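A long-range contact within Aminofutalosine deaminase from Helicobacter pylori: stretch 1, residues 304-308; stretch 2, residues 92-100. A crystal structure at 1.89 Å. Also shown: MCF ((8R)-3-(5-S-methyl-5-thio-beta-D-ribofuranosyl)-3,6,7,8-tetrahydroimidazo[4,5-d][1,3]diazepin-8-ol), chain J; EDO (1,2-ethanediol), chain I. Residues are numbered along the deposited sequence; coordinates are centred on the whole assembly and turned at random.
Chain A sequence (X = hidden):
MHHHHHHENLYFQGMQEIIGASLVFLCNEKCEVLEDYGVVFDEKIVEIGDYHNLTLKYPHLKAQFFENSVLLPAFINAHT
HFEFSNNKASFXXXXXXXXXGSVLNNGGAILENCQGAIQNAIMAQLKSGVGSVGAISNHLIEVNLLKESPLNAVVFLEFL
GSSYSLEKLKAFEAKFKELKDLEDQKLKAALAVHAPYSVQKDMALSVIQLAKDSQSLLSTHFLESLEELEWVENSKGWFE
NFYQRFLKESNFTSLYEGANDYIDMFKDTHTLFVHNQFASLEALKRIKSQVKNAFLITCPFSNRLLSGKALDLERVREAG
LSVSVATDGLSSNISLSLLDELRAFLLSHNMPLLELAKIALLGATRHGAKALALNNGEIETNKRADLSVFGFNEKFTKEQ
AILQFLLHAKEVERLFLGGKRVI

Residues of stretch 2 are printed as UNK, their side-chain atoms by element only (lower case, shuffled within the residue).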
ATOM      1  N   ARG A 304       4.980  -9.944  -0.195  1.00 18.21           N
ATOM      2  CA  ARG A 304       4.620  -9.671   1.194  1.00 16.45           C
ATOM      3  C   ARG A 304       3.627 -10.698   1.724  1.00 16.23           C
ATOM      4  O   ARG A 304       3.692 -11.084   2.897  1.00 19.60           O
ATOM      5  CB  ARG A 304       4.043  -8.264   1.327  1.00 18.84           C
ATOM      6  CG  ARG A 304       3.786  -7.829   2.766  1.00 17.12           C
ATOM      7  CD  ARG A 304       5.081  -7.776   3.558  1.00 18.85           C
ATOM      8  NE  ARG A 304       4.860  -7.508   4.977  1.00 22.85           N
ATOM      9  CZ  ARG A 304       4.971  -8.420   5.937  1.00 24.00           C
ATOM     10  NH1 ARG A 304       5.299  -9.669   5.633  1.00 20.84           N
ATOM     11  NH2 ARG A 304       4.757  -8.084   7.201  1.00 26.38           N
ATOM     12  N   LEU A 305       2.695 -11.142   0.881  1.00 16.68           N
ATOM     13  CA  LEU A 305       1.663 -12.066   1.338  1.00 20.19           C
ATOM     14  C   LEU A 305       2.184 -13.488   1.488  1.00 20.40           C
ATOM     15  O   LEU A 305       1.651 -14.254   2.299  1.00 19.97           O
ATOM     16  CB  LEU A 305       0.476 -12.056   0.375  1.00 18.72           C
ATOM     17  CG  LEU A 305      -0.338 -10.768   0.258  1.00 18.16           C
ATOM     18  CD1 LEU A 305      -1.534 -10.995  -0.655  1.00 17.16           C
ATOM     19  CD2 LEU A 305      -0.785 -10.277   1.627  1.00 18.67           C
ATOM     20  N   LEU A 306       3.211 -13.862   0.725  1.00 21.84           N
ATOM     21  CA  LEU A 306       3.692 -15.238   0.746  1.00 18.95           C
ATOM     22  C   LEU A 306       4.892 -15.367   1.678  1.00 19.66           C
ATOM     23  O   LEU A 306       4.724 -15.548   2.887  1.00 17.13           O
ATOM     24  CB  LEU A 306       4.049 -15.705  -0.669  1.00 20.51           C
ATOM     25  CG  LEU A 306       2.947 -16.418  -1.462  1.00 16.73           C
ATOM     26  CD1 LEU A 306       1.636 -15.642  -1.419  1.00 18.58           C
ATOM     27  CD2 LEU A 306       3.380 -16.663  -2.903  1.00 21.61           C
ATOM     28  N   SER A 307       6.104 -15.246   1.133  1.00 20.16           N
ATOM     29  CA  SER A 307       7.298 -15.385   1.961  1.00 17.58           C
ATOM     30  C   SER A 307       7.409 -14.264   2.986  1.00 20.23           C
ATOM     31  O   SER A 307       7.994 -14.460   4.058  1.00 22.18           O
ATOM     32  CB  SER A 307       8.548 -15.411   1.086  1.00 18.57           C
ATOM     33  OG  SER A 307       8.904 -14.101   0.688  1.00 18.60           O
ATOM     34  N   GLY A 308       6.867 -13.089   2.679  1.00 21.78           N
ATOM     35  CA  GLY A 308       7.000 -11.940   3.547  1.00 21.91           C
ATOM     36  C   GLY A 308       8.293 -11.168   3.400  1.00 22.10           C
ATOM     37  O   GLY A 308       8.525 -10.234   4.175  1.00 22.91           O
ATOM     38  N   UNK A  92      -4.263 -19.304   1.812  1.00 26.06           N
ATOM     39  CA  UNK A  92      -3.678 -18.784   3.039  1.00 26.00           C
ATOM     40  C   UNK A  92      -2.509 -17.853   2.733  1.00 24.48           C
ATOM     41  O   UNK A  92      -1.761 -18.053   1.774  1.00 20.47           O
ATOM     42  c   UNK A  92      -4.334 -20.767   4.479  1.00 30.03           C
ATOM     43  o   UNK A  92      -4.052 -21.863   5.002  1.00 29.77           O
ATOM     44  o   UNK A  92      -5.505 -20.339   4.386  1.00 32.40           O
ATOM     45  c   UNK A  92      -3.196 -19.923   3.936  1.00 28.41           C
ATOM     46  N   UNK A  93      -2.356 -16.830   3.568  1.00 25.19           N
ATOM     47  CA  UNK A  93      -1.244 -15.897   3.478  1.00 22.65           C
ATOM     48  C   UNK A  93      -0.459 -15.909   4.784  1.00 22.33           C
ATOM     49  O   UNK A  93      -0.922 -16.418   5.808  1.00 23.89           O
ATOM     50  o   UNK A  93      -4.261 -14.032  -1.896  1.00 24.40           O
ATOM     51  c   UNK A  93      -3.648 -14.140  -0.670  1.00 21.79           C
ATOM     52  c   UNK A  93      -3.618 -13.690   1.676  1.00 18.45           C
ATOM     53  c   UNK A  93      -2.449 -14.810  -0.561  1.00 20.92           C
ATOM     54  c   UNK A  93      -1.836 -14.913   0.676  1.00 19.61           C
ATOM     55  c   UNK A  93      -2.407 -14.354   1.812  1.00 18.61           C
ATOM     56  c   UNK A  93      -1.733 -14.475   3.162  1.00 18.51           C
ATOM     57  c   UNK A  93      -4.238 -13.578   0.445  1.00 19.49           C
ATOM     58  N   UNK A  94       0.745 -15.349   4.735  1.00 20.27           N
ATOM     59  CA  UNK A  94       1.630 -15.300   5.883  1.00 19.38           C
ATOM     60  C   UNK A  94       2.825 -16.220   5.787  1.00 21.25           C
ATOM     61  O   UNK A  94       3.762 -16.081   6.586  1.00 19.57           O
ATOM     62  N   UNK A  95       2.818 -17.156   4.842  1.00 19.16           N
ATOM     63  CA  UNK A  95       3.950 -18.027   4.573  1.00 19.55           C
ATOM     64  C   UNK A  95       3.786 -18.563   3.161  1.00 18.72           C
ATOM     65  O   UNK A  95       2.665 -18.683   2.660  1.00 18.36           O
ATOM     66  c   UNK A  95       4.041 -19.177   5.584  1.00 26.48           C
ATOM     67  o   UNK A  95       2.927 -20.044   5.467  1.00 24.27           O
ATOM     68  N   UNK A  96       4.910 -18.874   2.515  1.00 18.75           N
ATOM     69  CA  UNK A  96       4.815 -19.470   1.188  1.00 21.06           C
ATOM     70  C   UNK A  96       4.309 -20.904   1.270  1.00 18.36           C
ATOM     71  O   UNK A  96       3.463 -21.316   0.467  1.00 20.40           O
ATOM     72  c   UNK A  96       5.762 -19.350  -2.000  1.00 24.33           C
ATOM     73  c   UNK A  96       6.163 -19.427   0.473  1.00 20.33           C
ATOM     74  c   UNK A  96       6.471 -21.413  -1.035  1.00 19.49           C
ATOM     75  c   UNK A  96       6.140 -20.073  -0.882  1.00 21.18           C
ATOM     76  c   UNK A  96       6.063 -21.273  -3.383  1.00 22.76           C
ATOM     77  c   UNK A  96       5.727 -19.944  -3.247  1.00 23.26           C
ATOM     78  c   UNK A  96       6.436 -22.008  -2.277  1.00 20.73           C
ATOM     79  N   UNK A  97       4.828 -21.680   2.224  1.00 20.38           N
ATOM     80  CA  UNK A  97       4.371 -23.056   2.396  1.00 19.06           C
ATOM     81  C   UNK A  97       2.883 -23.108   2.717  1.00 20.22           C
ATOM     82  O   UNK A  97       2.156 -23.962   2.194  1.00 22.47           O
ATOM     83  o   UNK A  97       5.117 -23.004   4.706  1.00 22.05           O
ATOM     84  c   UNK A  97       5.182 -23.739   3.496  1.00 21.82           C
ATOM     85  N   UNK A  98       2.414 -22.209   3.583  1.00 18.51           N
ATOM     86  CA  UNK A  98       0.989 -22.137   3.859  1.00 21.71           C
ATOM     87  C   UNK A  98       0.175 -21.777   2.631  1.00 20.34           C
ATOM     88  O   UNK A  98      -0.920 -22.303   2.423  1.00 21.28           O
ATOM     89  N   UNK A  99       0.693 -20.863   1.809  1.00 19.02           N
ATOM     90  CA  UNK A  99      -0.016 -20.479   0.592  1.00 19.53           C
ATOM     91  C   UNK A  99      -0.053 -21.627  -0.412  1.00 19.06           C
ATOM     92  O   UNK A  99      -1.125 -21.994  -0.909  1.00 17.61           O
ATOM     93  c   UNK A  99      -0.227 -18.687  -4.939  1.00 24.60           C
ATOM     94  c   UNK A  99       0.638 -19.242  -0.024  1.00 20.84           C
ATOM     95  c   UNK A  99       0.027 -18.826  -1.324  1.00 18.61           C
ATOM     96  n   UNK A  99      -1.335 -17.882  -2.838  1.00 21.34           N
ATOM     97  c   UNK A  99       1.557 -19.928  -3.124  1.00 21.46           C
ATOM     98  c   UNK A  99       0.489 -19.166  -2.637  1.00 23.22           C
ATOM     99  c   UNK A  99      -1.079 -18.049  -1.498  1.00 15.83           C
ATOM    100  c   UNK A  99       1.714 -20.053  -4.493  1.00 22.46           C
ATOM    101  c   UNK A  99      -0.387 -18.559  -3.559  1.00 21.38           C
ATOM    102  c   UNK A  99       0.825 -19.438  -5.383  1.00 22.92           C
ATOM    103  N   UNK A 100       1.109 -22.210  -0.717  1.00 18.90           N
ATOM    104  CA  UNK A 100       1.169 -23.266  -1.723  1.00 20.33           C
ATOM    105  C   UNK A 100       0.345 -24.479  -1.305  1.00 19.81           C
ATOM    106  O   UNK A 100      -0.372 -25.063  -2.126  1.00 20.02           O
ATOM    107  c   UNK A 100       2.861 -24.701  -3.084  1.00 20.28           C
ATOM    108  c   UNK A 100       2.116 -24.332  -4.362  1.00 20.34           C
ATOM    109  c   UNK A 100       4.350 -24.864  -3.354  1.00 21.61           C
ATOM    110  c   UNK A 100       2.622 -23.663  -1.983  1.00 20.50           C
TER
HETATM  111  O8  MCF J 506       3.729 -16.547  -8.997  1.00 30.79           O
HETATM  112  C8  MCF J 506       2.718 -16.665  -8.029  1.00 28.39           C
HETATM  113  C7  MCF J 506       3.227 -17.249  -6.716  1.00 25.65           C
HETATM  114  N6  MCF J 506       4.302 -18.181  -6.950  1.00 25.30           N
HETATM  115  C5  MCF J 506       4.135 -19.227  -7.935  1.00 26.51           C
HETATM  116  N4  MCF J 506       2.955 -19.442  -8.764  1.00 24.69           N
HETATM  117  C10 MCF J 506       1.632 -18.780  -8.872  1.00 25.35           C
HETATM  118  C9  MCF J 506       1.490 -17.445  -8.544  1.00 24.50           C
HETATM  119  N1  MCF J 506       0.220 -17.118  -8.740  1.00 26.38           N
HETATM  120  C2  MCF J 506      -0.446 -18.178  -9.193  1.00 26.43           C
HETATM  121  N3  MCF J 506       0.425 -19.188  -9.282  1.00 23.54           N
HETATM  122  C1S MCF J 506       0.037 -20.556  -9.744  1.00 29.09           C
HETATM  123  C2S MCF J 506       1.054 -21.202 -10.714  1.00 28.97           C
HETATM  124  O2S MCF J 506       0.828 -20.791 -11.994  1.00 23.50           O
HETATM  125  O4S MCF J 506       0.003 -21.360  -8.749  1.00 27.92           O
HETATM  126  C4S MCF J 506       0.280 -22.836  -9.357  1.00 29.99           C
HETATM  127  C3S MCF J 506       0.740 -22.686 -10.565  1.00 29.79           C
HETATM  128  O3S MCF J 506      -0.323 -23.083 -11.558  1.00 30.91           O
HETATM  129  C5S MCF J 506       1.295 -23.556  -8.486  1.00 31.10           C
HETATM  130  S5S MCF J 506       0.987 -25.345  -8.543  1.00 38.43           S
HETATM  131  C6S MCF J 506       2.482 -26.225  -8.007  1.00 34.28           C
HETATM  132  C1  EDO I 505       9.414 -13.298   7.048  1.00 28.33           C
HETATM  133  O1  EDO I 505       7.982 -13.257   7.055  1.00 32.72           O
HETATM  134  C2  EDO I 505       9.951 -13.032   8.451  1.00 31.75           C
HETATM  135  O2  EDO I 505       9.761 -14.189   9.275  1.00 35.25           O

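Position 92 carries two carbons, the second bearing two oxygens, a short carboxylate whose end leads away from stretch 1 and makes no contact with it; this is Asp92. At position 93 one carbon leads into a ring of six carbons bearing a single oxygen. Leu305 lies over one face of this ring, and the lone oxygen on a six-membered carbon ring identifies Tyr93. Its CD1 is 3.7 Å from Leu305 CB, and Leu305 CD1 sits 3.8 Å from the ring centroid, 10° off the normal, a CH-pi contact. The hydroxyl is hydrogen-bonded elsewhere in the structure.

Position 94 has no side-chain atoms, and its phi/psi of 108/-13° would jam a CB against the carbonyl oxygen of the residue before. It is Gly94, and its backbone N donates to Leu305 O at 2.8 Å in an almost linear hydrogen bond. Position 95 shows one carbon and one oxygen, with the CA-to-CB bond pointing away from stretch 1: Ser95. It occupies the N-cap of the following helix, where its OG accepts from the backbone N of position 98 at 2.9 Å. Its own CA packs 3.1 Å from Leu306 O.

At position 96 one carbon precedes a six-carbon ring without a heteroatom, which approaches the end of Leu306; this is Phe96, with its CD1 3.7 Å from Leu306 CD2. The ring edge faces N6 of MCF. Position 97 again has one carbon and one oxygen, out of reach of stretch 1, and is Ser97. Position 98 has no side-chain atoms; a CB here would come within 2.5 Å of Ser95 OG and clash with the cap. It is Gly98.

Position 99 has one carbon followed by fused five- and six-membered rings holding eight carbons and one nitrogen, an indole that presents a face to Leu306. This is Trp99. Leu306 CD1 lies 3.7 Å from the centroid of its five-membered ring, a second CH-pi contact, while Trp99 CH2 reaches to 3.5 Å from MCF C7. Position 100 has four carbons forked at the second, does not touch stretch 1, and is Leu100.

The contact thus joins the end of one helix to the start of another. The single hydrogen bond between the stretches, Gly94 N to Leu305 O, ties the two backbones together, and the leucines pack beside it on aromatic rings. Leu306 touches Tyr93, Phe96 and Trp99, and its CD2 also comes within 3.9 Å of MCF C7, so this apolar cluster borders the bound ligand.

Stretch 2 (92-100) DYGSFSGWL
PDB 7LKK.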